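Local coordinates for molybdopterin biosynthesis moeA protein (Pyrococcus horikoshii, PDB 1WU2), which probably takes part in molybdenum cofactor biosynthesis, where MoeA proteins insert molybdenum into the activated molybdopterin, at residues 300-303 with 304-308; 159-162 with 163-167. All coordinates share one frame; numbering follows the deposited sequence.

Contact 1 of 2, residues 300-303 with 304-308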
ATOM      1  N   PRO A 300      -2.094 -10.837 -19.949  1.00 36.68           N
ATOM      2  CA  PRO A 300      -2.137 -10.066 -18.697  1.00 36.01           C
ATOM      3  C   PRO A 300      -1.854 -10.848 -17.415  1.00 35.14           C
ATOM      4  O   PRO A 300      -1.070 -10.381 -16.594  1.00 34.95           O
ATOM      5  CB  PRO A 300      -3.568  -9.523 -18.676  1.00 36.13           C
ATOM      6  CG  PRO A 300      -3.944  -9.406 -20.096  1.00 36.47           C
ATOM      7  CD  PRO A 300      -3.263 -10.542 -20.799  1.00 36.73           C
ATOM      8  N   VAL A 301      -2.469 -12.012 -17.247  1.00 34.11           N
ATOM      9  CA  VAL A 301      -2.261 -12.809 -16.037  1.00 33.32           C
ATOM     10  C   VAL A 301      -0.791 -13.210 -15.914  1.00 32.28           C
ATOM     11  O   VAL A 301      -0.210 -13.145 -14.833  1.00 32.00           O
ATOM     12  CB  VAL A 301      -3.153 -14.073 -16.014  1.00 33.39           C
ATOM     13  CG1 VAL A 301      -2.841 -14.933 -14.790  1.00 33.58           C
ATOM     14  CG2 VAL A 301      -4.632 -13.688 -16.034  1.00 33.65           C
ATOM     15  N   SER A 302      -0.205 -13.616 -17.033  1.00 31.11           N
ATOM     16  CA  SER A 302       1.199 -14.025 -17.083  1.00 30.37           C
ATOM     17  C   SER A 302       2.200 -12.872 -16.892  1.00 29.39           C
ATOM     18  O   SER A 302       3.257 -13.068 -16.300  1.00 29.34           O
ATOM     19  CB  SER A 302       1.466 -14.747 -18.403  1.00 30.42           C
ATOM     20  OG  SER A 302       2.800 -15.211 -18.480  1.00 30.98           O
ATOM     21  N   VAL A 303       1.877 -11.684 -17.398  1.00 28.33           N
ATOM     22  CA  VAL A 303       2.716 -10.499 -17.196  1.00 27.46           C
ATOM     23  C   VAL A 303       2.722 -10.077 -15.726  1.00 26.67           C
ATOM     24  O   VAL A 303       3.744  -9.630 -15.215  1.00 26.43           O
ATOM     25  CB  VAL A 303       2.237  -9.303 -18.067  1.00 27.42           C
ATOM     26  CG1 VAL A 303       2.904  -7.992 -17.637  1.00 27.68           C
ATOM     27  CG2 VAL A 303       2.512  -9.574 -19.525  1.00 27.32           C
ATOM     28  N   PHE A 304       1.577 -10.218 -15.063  1.00 25.85           N
ATOM     29  CA  PHE A 304       1.415  -9.829 -13.662  1.00 25.35           C
ATOM     30  C   PHE A 304       2.292 -10.683 -12.753  1.00 24.97           C
ATOM     31  O   PHE A 304       2.969 -10.164 -11.871  1.00 24.77           O
ATOM     32  CB  PHE A 304      -0.054  -9.966 -13.254  1.00 25.22           C
ATOM     33  CG  PHE A 304      -0.356  -9.492 -11.855  1.00 24.97           C
ATOM     34  CD1 PHE A 304      -0.624  -8.152 -11.602  1.00 24.44           C
ATOM     35  CD2 PHE A 304      -0.407 -10.394 -10.797  1.00 24.54           C
ATOM     36  CE1 PHE A 304      -0.917  -7.714 -10.319  1.00 24.12           C
ATOM     37  CE2 PHE A 304      -0.700  -9.965  -9.513  1.00 24.52           C
ATOM     38  CZ  PHE A 304      -0.955  -8.622  -9.270  1.00 24.73           C
ATOM     39  N   ALA A 305       2.269 -11.992 -12.976  1.00 24.73           N
ATOM     40  CA  ALA A 305       3.101 -12.924 -12.220  1.00 24.51           C
ATOM     41  C   ALA A 305       4.587 -12.672 -12.478  1.00 24.30           C
ATOM     42  O   ALA A 305       5.407 -12.752 -11.565  1.00 23.92           O
ATOM     43  CB  ALA A 305       2.742 -14.349 -12.578  1.00 24.59           C
ATOM     44  N   GLN A 306       4.925 -12.356 -13.724  1.00 24.12           N
ATOM     45  CA  GLN A 306       6.303 -12.044 -14.085  1.00 24.11           C
ATOM     46  C   GLN A 306       6.765 -10.731 -13.458  1.00 23.91           C
ATOM     47  O   GLN A 306       7.934 -10.586 -13.114  1.00 23.59           O
ATOM     48  CB  GLN A 306       6.455 -11.979 -15.601  1.00 24.20           C
ATOM     49  CG  GLN A 306       6.505 -13.353 -16.256  1.00 24.73           C
ATOM     50  CD  GLN A 306       6.407 -13.292 -17.766  1.00 25.18           C
ATOM     51  OE1 GLN A 306       6.150 -12.228 -18.340  1.00 24.84           O
ATOM     52  NE2 GLN A 306       6.613 -14.433 -18.418  1.00 25.08           N
ATOM     53  N   PHE A 307       5.847  -9.781 -13.300  1.00 23.90           N
ATOM     54  CA  PHE A 307       6.194  -8.492 -12.719  1.00 23.99           C
ATOM     55  C   PHE A 307       6.453  -8.644 -11.224  1.00 23.92           C
ATOM     56  O   PHE A 307       7.454  -8.157 -10.714  1.00 23.85           O
ATOM     57  CB  PHE A 307       5.098  -7.450 -12.961  1.00 24.25           C
ATOM     58  CG  PHE A 307       5.413  -6.109 -12.360  1.00 24.70           C
ATOM     59  CD1 PHE A 307       6.082  -5.144 -13.094  1.00 24.97           C
ATOM     60  CD2 PHE A 307       5.079  -5.833 -11.045  1.00 25.35           C
ATOM     61  CE1 PHE A 307       6.395  -3.923 -12.531  1.00 25.27           C
ATOM     62  CE2 PHE A 307       5.388  -4.613 -10.476  1.00 25.34           C
ATOM     63  CZ  PHE A 307       6.047  -3.657 -11.216  1.00 25.43           C
ATOM     64  N   ASN A 308       5.551  -9.330 -10.532  1.00 23.77           N
ATOM     65  CA  ASN A 308       5.675  -9.534  -9.091  1.00 23.67           C
ATOM     66  C   ASN A 308       6.866 -10.407  -8.697  1.00 23.50           C
ATOM     67  O   ASN A 308       7.490 -10.178  -7.659  1.00 23.59           O
ATOM     68  CB  ASN A 308       4.379 -10.122  -8.528  1.00 23.69           C
ATOM     69  CG  ASN A 308       3.314  -9.070  -8.313  1.00 23.75           C
ATOM     70  OD1 ASN A 308       3.348  -8.341  -7.323  1.00 24.49           O
ATOM     71  ND2 ASN A 308       2.367  -8.978  -9.242  1.00 24.24           N
TER
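Gln-306 lays its side chain back over the backbone carbonyl of Ser-302, one helical turn earlier. With CG beside its own backbone N (chi1 -77°) and the rest of the chain extended, it runs towards the start of the helix, and CG comes within 3.3 Å of Ser-302 O. That same oxygen accepts the backbone N-H of Gln-306 at 3.2 Å. The amide end then passes alongside the hydroxyl of Ser-302, NE2 standing 3.9 Å from OG, but each polar group is bonded elsewhere: OG to the hydroxyl of Ser-297, NE2 to the carbonyl O of Gly-284. Further i to i+4 backbone bonds run from Phe-304 N to Pro-300 O (3.1 Å) and from Phe-307 N to Val-303 O (2.8 Å); that from Ala-305 N to Val-301 O is weak.

A second overlap lies further round the helix. Asn-308 also folds back by one turn, and its ND2 donates to Phe-304 O at 2.9 Å, above the carbonyl plane; the backbone N of Asn-308 reaches the same oxygen from the opposite face. ND2 also sits 3.2 Å above the plane of the Phe-304 ring, over its centre, so one NH2 group meets both the carbonyl and the ring of a single residue. Tyr-396 meets this ring edge-to-face. Elsewhere on the helix, Val-303 and Phe-307 lean on helix 212-222, and Val-301 and Ala-305 on strand 343-351. Both overlaps join residues i and i+4, on different sides of the buried first turns of helix 300-319, an alpha-helix of the probable molybdopterin-binding domain.

Contact 2 of 2, residues 159-162 with 163-167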
ATOM      1  N   THR A 159      13.752   3.744   3.455  1.00 26.81           N
ATOM      2  CA  THR A 159      12.414   3.951   3.987  1.00 26.63           C
ATOM      3  C   THR A 159      11.503   4.515   2.903  1.00 26.29           C
ATOM      4  O   THR A 159      11.899   5.406   2.156  1.00 26.02           O
ATOM      5  CB  THR A 159      12.466   4.912   5.192  1.00 26.67           C
ATOM      6  OG1 THR A 159      13.231   4.319   6.247  1.00 27.12           O
ATOM      7  CG2 THR A 159      11.083   5.118   5.807  1.00 26.82           C
ATOM      8  N   ILE A 160      10.290   3.973   2.823  1.00 26.00           N
ATOM      9  CA  ILE A 160       9.268   4.454   1.903  1.00 25.82           C
ATOM     10  C   ILE A 160       8.399   5.385   2.726  1.00 25.75           C
ATOM     11  O   ILE A 160       7.684   4.941   3.620  1.00 25.93           O
ATOM     12  CB  ILE A 160       8.437   3.285   1.319  1.00 25.78           C
ATOM     13  CG1 ILE A 160       9.346   2.263   0.629  1.00 25.88           C
ATOM     14  CG2 ILE A 160       7.405   3.801   0.310  1.00 25.85           C
ATOM     15  CD1 ILE A 160       8.699   0.907   0.446  1.00 25.85           C
ATOM     16  N   LEU A 161       8.474   6.676   2.420  1.00 25.78           N
ATOM     17  CA  LEU A 161       7.933   7.714   3.285  1.00 25.88           C
ATOM     18  C   LEU A 161       6.405   7.695   3.348  1.00 25.92           C
ATOM     19  O   LEU A 161       5.730   7.585   2.332  1.00 25.85           O
ATOM     20  CB  LEU A 161       8.434   9.091   2.830  1.00 25.99           C
ATOM     21  CG  LEU A 161       9.956   9.284   2.876  1.00 26.01           C
ATOM     22  CD1 LEU A 161      10.382  10.491   2.045  1.00 26.31           C
ATOM     23  CD2 LEU A 161      10.445   9.425   4.306  1.00 26.26           C
ATOM     24  N   ARG A 162       5.877   7.773   4.566  1.00 26.05           N
ATOM     25  CA  ARG A 162       4.444   7.906   4.794  1.00 26.28           C
ATOM     26  C   ARG A 162       4.204   9.270   5.439  1.00 26.13           C
ATOM     27  O   ARG A 162       5.158   9.979   5.736  1.00 26.01           O
ATOM     28  CB  ARG A 162       3.923   6.779   5.694  1.00 26.43           C
ATOM     29  CG  ARG A 162       4.570   5.419   5.473  1.00 27.18           C
ATOM     30  CD  ARG A 162       5.570   5.051   6.554  1.00 28.59           C
ATOM     31  NE  ARG A 162       5.127   3.955   7.403  1.00 28.99           N
ATOM     32  CZ  ARG A 162       5.672   3.651   8.578  1.00 29.91           C
ATOM     33  NH1 ARG A 162       6.686   4.356   9.068  1.00 30.36           N
ATOM     34  NH2 ARG A 162       5.201   2.630   9.273  1.00 30.46           N
ATOM     35  N   PRO A 163       2.947   9.661   5.625  1.00 26.00           N
ATOM     36  CA  PRO A 163       2.623  10.946   6.259  1.00 25.94           C
ATOM     37  C   PRO A 163       3.326  11.231   7.595  1.00 26.08           C
ATOM     38  O   PRO A 163       3.756  12.367   7.797  1.00 25.89           O
ATOM     39  CB  PRO A 163       1.115  10.849   6.458  1.00 26.00           C
ATOM     40  CG  PRO A 163       0.665   9.997   5.316  1.00 26.06           C
ATOM     41  CD  PRO A 163       1.728   8.951   5.196  1.00 26.09           C
ATOM     42  N   GLN A 164       3.449  10.227   8.468  1.00 26.07           N
ATOM     43  CA  GLN A 164       4.116  10.395   9.762  1.00 26.05           C
ATOM     44  C   GLN A 164       5.629  10.605   9.615  1.00 26.35           C
ATOM     45  O   GLN A 164       6.236  11.337  10.407  1.00 26.31           O
ATOM     46  CB  GLN A 164       3.807   9.226  10.725  1.00 25.99           C
ATOM     47  CG  GLN A 164       4.304   7.830  10.294  1.00 25.52           C
ATOM     48  CD  GLN A 164       3.183   6.926   9.791  1.00 24.98           C
ATOM     49  OE1 GLN A 164       2.530   7.240   8.796  1.00 23.86           O
ATOM     50  NE2 GLN A 164       2.962   5.802  10.475  1.00 23.96           N
ATOM     51  N   ASP A 165       6.229   9.976   8.604  1.00 26.45           N
ATOM     52  CA  ASP A 165       7.645  10.185   8.295  1.00 26.74           C
ATOM     53  C   ASP A 165       7.891  11.612   7.801  1.00 26.81           C
ATOM     54  O   ASP A 165       8.887  12.235   8.160  1.00 26.80           O
ATOM     55  CB  ASP A 165       8.137   9.195   7.229  1.00 26.89           C
ATOM     56  CG  ASP A 165       7.915   7.738   7.616  1.00 27.55           C
ATOM     57  OD1 ASP A 165       7.788   7.439   8.820  1.00 28.65           O
ATOM     58  OD2 ASP A 165       7.860   6.815   6.775  1.00 28.72           O
ATOM     59  N   VAL A 166       6.974  12.121   6.978  1.00 26.86           N
ATOM     60  CA  VAL A 166       7.103  13.457   6.394  1.00 26.92           C
ATOM     61  C   VAL A 166       6.947  14.526   7.482  1.00 27.04           C
ATOM     62  O   VAL A 166       7.538  15.602   7.396  1.00 27.07           O
ATOM     63  CB  VAL A 166       6.077  13.672   5.245  1.00 26.87           C
ATOM     64  CG1 VAL A 166       6.163  15.077   4.672  1.00 26.87           C
ATOM     65  CG2 VAL A 166       6.313  12.660   4.128  1.00 26.57           C
ATOM     66  N   ALA A 167       6.170  14.202   8.510  1.00 27.17           N
ATOM     67  CA  ALA A 167       5.957  15.082   9.650  1.00 27.19           C
ATOM     68  C   ALA A 167       7.214  15.171  10.509  1.00 27.32           C
ATOM     69  O   ALA A 167       7.537  16.238  11.029  1.00 27.07           O
ATOM     70  CB  ALA A 167       4.790  14.578  10.481  1.00 27.22           C
TER
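The N-terminal end of helix 163-171 is capped from its own first turn, with Arg-162 at the N-cap and Asp-165 three residues on. Asp-165 turns its carboxylate back to the peptide before the helix, where OD2 accepts the backbone N-H of Arg-162 at 3.1 Å, although the modelled place of OD2 is less certain. This return bond is the half of a capping box that runs from the side chain of the third helix residue to the N-cap N-H. The other oxygen, OD1, uses its syn lone pair to receive Arg-162 NH1 at 3.3 Å, a salt bridge in which OD1 lies 19° out of the guanidinium plane. The arginine reaches it by bending about its CB-CG and CG-CD bonds (chi2 104°), which folds the chain back beside the carboxylate.

Gln-164 stacks on the same guanidinium: the two flat groups are 10° from parallel, with NE2 3.9 Å above the centre of the arginine group. Its NE2 bonds to the carbonyl O of Leu-369 in the second subunit, and weak bonds from Arg-162 reach Leu-370 and Ser-372 there, which places this helix start at the dimer interface. Val-166 N donates to Arg-162 O at 3.1 Å, the bond that closes the first turn of the helix, and Leu-161 CD2 packs 3.7 Å from Asp-165 CB.

Overall arrangement
Along the chain contact 2 comes first: it closes where the loop after strand 153-155 turns into helix 163-171, in the MoeA N-terminal region. Contact 1 follows much later, in the first turns of helix 300-319 within the probable molybdopterin-binding domain. Both are local, so they stand in series and neither nest nor cross. Within one chain the centres of contact 1 and contact 2 lie about 29 Å apart, and the nearest atoms of contact 1 and contact 2 about 13 Å apart. Across the dimer they draw closer, since Phe-304 of residues 300-308 packs on Gln-164 of the second subunit. The helix start in 159-167 thus meets the neighbouring chain where helices 300-319 and 367-371 come together.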